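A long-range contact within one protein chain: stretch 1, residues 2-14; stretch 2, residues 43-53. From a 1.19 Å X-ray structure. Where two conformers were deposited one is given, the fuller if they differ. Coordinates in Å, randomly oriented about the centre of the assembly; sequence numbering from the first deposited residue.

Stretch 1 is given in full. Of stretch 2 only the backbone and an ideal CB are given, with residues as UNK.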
# COMPACT_ATOMS: atom_id res chain seq x y z
N TYR A 2 9.75 -36.41 14.83
CA TYR A 2 10.62 -35.93 15.98
C TYR A 2 11.58 -37.00 16.50
O TYR A 2 11.42 -38.18 16.19
CB TYR A 2 9.77 -35.44 17.15
CG TYR A 2 8.78 -36.45 17.67
CD1 TYR A 2 9.16 -37.39 18.63
CD2 TYR A 2 7.46 -36.49 17.22
CE1 TYR A 2 8.25 -38.33 19.11
CE2 TYR A 2 6.55 -37.43 17.71
CZ TYR A 2 6.96 -38.34 18.66
OH TYR A 2 6.07 -39.29 19.15
N ASP A 3 12.58 -36.59 17.28
CA ASP A 3 13.56 -37.53 17.87
C ASP A 3 13.14 -38.03 19.26
O ASP A 3 13.30 -39.23 19.57
CB ASP A 3 14.99 -36.97 17.88
CG ASP A 3 15.55 -36.73 16.48
OD1 ASP A 3 15.38 -37.60 15.59
OD2 ASP A 3 16.23 -35.72 16.25
N PHE A 4 12.63 -37.15 20.11
CA PHE A 4 12.07 -37.57 21.41
C PHE A 4 11.09 -36.54 21.94
O PHE A 4 10.97 -35.45 21.36
CB PHE A 4 13.20 -37.86 22.42
CG PHE A 4 14.03 -36.65 22.78
CD1 PHE A 4 15.10 -36.27 22.02
CD2 PHE A 4 13.74 -35.93 23.92
CE1 PHE A 4 15.85 -35.16 22.38
CE2 PHE A 4 14.49 -34.82 24.27
CZ PHE A 4 15.54 -34.44 23.50
N VAL A 5 10.39 -36.90 23.01
CA VAL A 5 9.33 -36.12 23.65
C VAL A 5 9.65 -35.98 25.13
O VAL A 5 10.07 -36.96 25.77
CB VAL A 5 7.95 -36.80 23.53
CG1 VAL A 5 6.83 -35.93 24.09
CG2 VAL A 5 7.68 -37.25 22.07
N ILE A 6 9.49 -34.77 25.67
CA ILE A 6 9.54 -34.53 27.12
C ILE A 6 8.29 -33.74 27.50
O ILE A 6 8.06 -32.69 26.91
CB ILE A 6 10.79 -33.76 27.57
CG1 ILE A 6 12.06 -34.51 27.15
CG2 ILE A 6 10.76 -33.45 29.07
CD1 ILE A 6 12.31 -35.82 27.85
N ASP A 7 7.50 -34.26 28.44
CA ASP A 7 6.22 -33.67 28.79
C ASP A 7 5.40 -33.44 27.50
O ASP A 7 5.19 -34.41 26.73
CB ASP A 7 6.42 -32.41 29.66
CG ASP A 7 7.15 -32.72 30.97
OD1 ASP A 7 6.81 -33.74 31.60
OD2 ASP A 7 8.09 -31.99 31.37
N GLU A 8 4.96 -32.21 27.24
CA GLU A 8 4.08 -31.95 26.11
C GLU A 8 4.82 -31.59 24.82
O GLU A 8 4.18 -31.33 23.81
CB GLU A 8 3.08 -30.84 26.46
CG GLU A 8 2.17 -31.14 27.66
CD GLU A 8 1.23 -32.33 27.41
OE1 GLU A 8 0.80 -32.55 26.25
OE2 GLU A 8 0.93 -33.05 28.39
N ILE A 9 6.14 -31.62 24.81
CA ILE A 9 6.93 -31.00 23.73
C ILE A 9 7.82 -32.02 23.04
O ILE A 9 8.40 -32.90 23.70
CB ILE A 9 7.79 -29.85 24.29
CG1 ILE A 9 6.87 -28.83 24.97
CG2 ILE A 9 8.62 -29.17 23.15
CD1 ILE A 9 7.58 -27.78 25.76
N THR A 10 7.92 -31.92 21.72
CA THR A 10 8.80 -32.77 20.94
C THR A 10 10.06 -32.03 20.51
O THR A 10 10.03 -30.81 20.30
CB THR A 10 8.10 -33.43 19.71
OG1 THR A 10 7.89 -32.45 18.67
CG2 THR A 10 6.79 -34.05 20.13
N TYR A 11 11.16 -32.78 20.35
CA TYR A 11 12.48 -32.26 20.12
C TYR A 11 13.16 -33.01 19.01
O TYR A 11 12.97 -34.25 18.86
CB TYR A 11 13.35 -32.35 21.39
CG TYR A 11 12.78 -31.56 22.56
CD1 TYR A 11 13.13 -30.21 22.69
CD2 TYR A 11 11.87 -32.09 23.46
CE1 TYR A 11 12.61 -29.45 23.70
CE2 TYR A 11 11.38 -31.34 24.50
CZ TYR A 11 11.71 -29.98 24.58
OH TYR A 11 11.16 -29.24 25.62
N ASN A 12 13.98 -32.29 18.27
CA ASN A 12 14.91 -32.86 17.31
C ASN A 12 16.35 -32.49 17.68
O ASN A 12 16.62 -31.35 18.06
CB ASN A 12 14.64 -32.38 15.88
CG ASN A 12 13.32 -32.83 15.33
OD1 ASN A 12 12.58 -33.57 15.94
ND2 ASN A 12 12.96 -32.26 14.18
N PHE A 13 17.27 -33.43 17.55
CA PHE A 13 18.68 -33.10 17.69
C PHE A 13 19.13 -32.14 16.59
O PHE A 13 18.68 -32.24 15.43
CB PHE A 13 19.56 -34.37 17.68
CG PHE A 13 19.21 -35.33 18.77
CD1 PHE A 13 19.45 -35.00 20.08
CD2 PHE A 13 18.59 -36.53 18.48
CE1 PHE A 13 19.10 -35.85 21.11
CE2 PHE A 13 18.23 -37.39 19.50
CZ PHE A 13 18.48 -37.05 20.83
N THR A 14 19.97 -31.19 16.98
CA THR A 14 20.57 -30.22 16.06
C THR A 14 22.09 -30.39 16.02
O THR A 14 22.67 -31.08 16.87
CB THR A 14 20.11 -28.73 16.36
OG1 THR A 14 20.12 -28.42 17.77
CG2 THR A 14 18.68 -28.53 15.84
N UNK A 43 -1.17 -23.74 27.65
CA UNK A 43 0.11 -23.09 27.80
C UNK A 43 1.25 -24.06 27.48
O UNK A 43 1.34 -25.17 28.04
CB UNK A 43 0.26 -22.53 29.22
N UNK A 44 2.13 -23.64 26.58
CA UNK A 44 3.31 -24.43 26.21
C UNK A 44 4.50 -23.82 26.90
O UNK A 44 4.90 -22.69 26.61
CB UNK A 44 3.52 -24.48 24.69
N UNK A 45 5.08 -24.56 27.83
CA UNK A 45 6.15 -24.07 28.64
C UNK A 45 7.48 -24.71 28.22
O UNK A 45 7.76 -25.86 28.61
CB UNK A 45 5.85 -24.34 30.12
N UNK A 46 8.28 -24.04 27.39
CA UNK A 46 9.45 -24.66 26.82
C UNK A 46 10.61 -24.54 27.82
O UNK A 46 10.99 -23.44 28.20
CB UNK A 46 9.80 -24.02 25.48
N UNK A 47 11.20 -25.67 28.23
CA UNK A 47 12.32 -25.60 29.19
C UNK A 47 13.63 -25.23 28.47
O UNK A 47 13.79 -25.45 27.25
CB UNK A 47 12.48 -26.93 29.92
N UNK A 48 14.63 -24.75 29.24
CA UNK A 48 15.93 -24.42 28.65
C UNK A 48 16.85 -25.62 28.45
O UNK A 48 17.81 -25.54 27.67
CB UNK A 48 16.64 -23.39 29.53
N UNK A 49 16.55 -26.70 29.17
CA UNK A 49 17.36 -27.93 29.19
C UNK A 49 16.41 -29.11 29.31
O UNK A 49 15.42 -29.04 30.05
CB UNK A 49 18.37 -27.92 30.34
N UNK A 50 16.74 -30.19 28.58
CA UNK A 50 16.06 -31.43 28.75
C UNK A 50 17.12 -32.55 28.88
O UNK A 50 18.25 -32.43 28.37
CB UNK A 50 15.10 -31.68 27.59
N UNK A 51 16.73 -33.61 29.55
CA UNK A 51 17.61 -34.78 29.66
C UNK A 51 16.97 -35.92 28.90
O UNK A 51 15.76 -36.15 29.00
CB UNK A 51 17.86 -35.17 31.12
N UNK A 52 17.78 -36.62 28.13
CA UNK A 52 17.30 -37.77 27.38
C UNK A 52 18.41 -38.80 27.42
O UNK A 52 19.55 -38.51 27.02
CB UNK A 52 16.92 -37.40 25.94
N UNK A 53 18.07 -40.00 27.89
CA UNK A 53 19.03 -41.11 27.98
C UNK A 53 20.37 -40.66 28.57
O UNK A 53 21.44 -40.84 27.98
CB UNK A 53 19.26 -41.72 26.60

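Stretch 1 is a hairpin: strand 4-6 and the strand that starts at Ile 9 pair by backbone hydrogen bonds such as Tyr 11 N to Phe 4 O (2.9 Å) and close through a type II' turn from Ile 6 to Ile 9. The side chains of Phe 4, Ile 6, Ile 9 and Tyr 11 point toward stretch 2. No hydrogen bond joins the stretches directly, so packing is the main criterion.

At position 43 the ideal CB has nothing of stretch 1 within 5.5 Å, leaving the choice open; the residue is Val 43. Position 44 points sideways, its ideal CB 5.3 Å from Ile 9 CD1. A medium apolar side chain could close that gap, and Val 44 does, with CG1 4.0 Å from Ile 9 CD1. Position 45 again leaves its CB free, so polar residues are possible. It is Asn 45, whose contact comes from the backbone: O lies 3.4 Å from Ile 9 CD1.

Position 46 brings the ideal CB to 4.4 Å from Ile 9 CD1 and 5.4 Å from Tyr 11 OH. Val, Leu, Ile or Met would suit this largely apolar site; Ile 46 sets CG1 4.1 Å from Ile 9 CD1.

At position 47, phi of -80° permits proline, and the ideal CB is 5.1 Å from Tyr 11 OH. A compact apolar residue would fit. Pro 47 turns its ring carbon CD to the hairpin, 3.2 Å from Tyr 11 OH and 4.0 Å from Ile 9 CD1.

Positions 48 and 49 point away, and stretch 1 sets no demand on them. They are Pro 48 and Val 49.

Position 50 points toward a cleft, its ideal CB 4.2 Å from Ile 6 CG1, 4.6 Å from Phe 4 CE2 and 4.8 Å from Tyr 11 CZ. A small or beta-branched apolar residue is favoured. Val 50 (chi1 m) places CG2 3.8 Å from Phe 4 CZ, at the ring edge, and CG1 3.8 Å from Tyr 11 CZ.

Position 51 points away, so polar residues are acceptable; Thr 51 contributes O, 3.7 Å from Ile 6 CD1.

At position 52 the ideal CB is 3.9 Å from Phe 4 CE2, inviting an aromatic or long apolar residue. Tyr 52 (chi1 t) forms an offset stack with Phe 4, centroids 4.3 Å apart and planes at 10°. Its CD2 reaches Phe 13 CZ at 3.7 Å, while a water O bridges its OH (3.0 Å) and Asp 3 O (2.9 Å).

Position 53, with positive phi, is out of reach; it is Lys 53.

Stretch 2 43-53: VVNIPPVVTYK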
# COMPACT_ATOMS: atom_id res chain seq x y z
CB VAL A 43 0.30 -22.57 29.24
CG1 VAL A 43 1.68 -21.97 29.39
CG2 VAL A 43 -0.80 -21.57 29.59
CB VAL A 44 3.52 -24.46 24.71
CG1 VAL A 44 4.79 -25.23 24.31
CG2 VAL A 44 2.32 -25.09 24.02
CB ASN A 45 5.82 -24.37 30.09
CG ASN A 45 6.45 -23.40 31.01
OD1 ASN A 45 7.59 -22.97 30.79
ND2 ASN A 45 5.70 -23.00 32.06
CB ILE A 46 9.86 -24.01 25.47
CG1 ILE A 46 8.73 -24.13 24.43
CG2 ILE A 46 11.18 -24.58 24.98
CD1 ILE A 46 8.94 -23.29 23.18
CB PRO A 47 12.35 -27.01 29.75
CG PRO A 47 11.94 -27.88 28.58
CD PRO A 47 10.86 -27.07 27.91
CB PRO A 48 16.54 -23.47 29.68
CG PRO A 48 15.88 -23.85 30.97
CD PRO A 48 14.50 -24.24 30.61
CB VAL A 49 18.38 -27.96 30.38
CG1 VAL A 49 19.17 -29.27 30.36
CG2 VAL A 49 19.31 -26.81 30.33
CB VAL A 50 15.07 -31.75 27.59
CG1 VAL A 50 13.87 -30.78 27.60
CG2 VAL A 50 15.81 -31.79 26.22
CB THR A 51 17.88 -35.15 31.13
OG1 THR A 51 18.59 -34.07 31.75
CG2 THR A 51 18.68 -36.47 31.23
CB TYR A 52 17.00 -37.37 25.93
CG TYR A 52 16.64 -38.50 24.96
CD1 TYR A 52 15.43 -39.19 25.08
CD2 TYR A 52 17.48 -38.85 23.89
CE1 TYR A 52 15.08 -40.20 24.20
CE2 TYR A 52 17.14 -39.88 23.00
CZ TYR A 52 15.94 -40.54 23.16
OH TYR A 52 15.60 -41.56 22.28
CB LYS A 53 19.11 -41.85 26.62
CG LYS A 53 17.75 -42.57 26.36
CD LYS A 53 17.60 -43.22 24.99
CE LYS A 53 16.24 -43.90 24.88
NZ LYS A 53 16.35 -45.21 24.22
O HOH W 1 12.69 -41.38 21.44
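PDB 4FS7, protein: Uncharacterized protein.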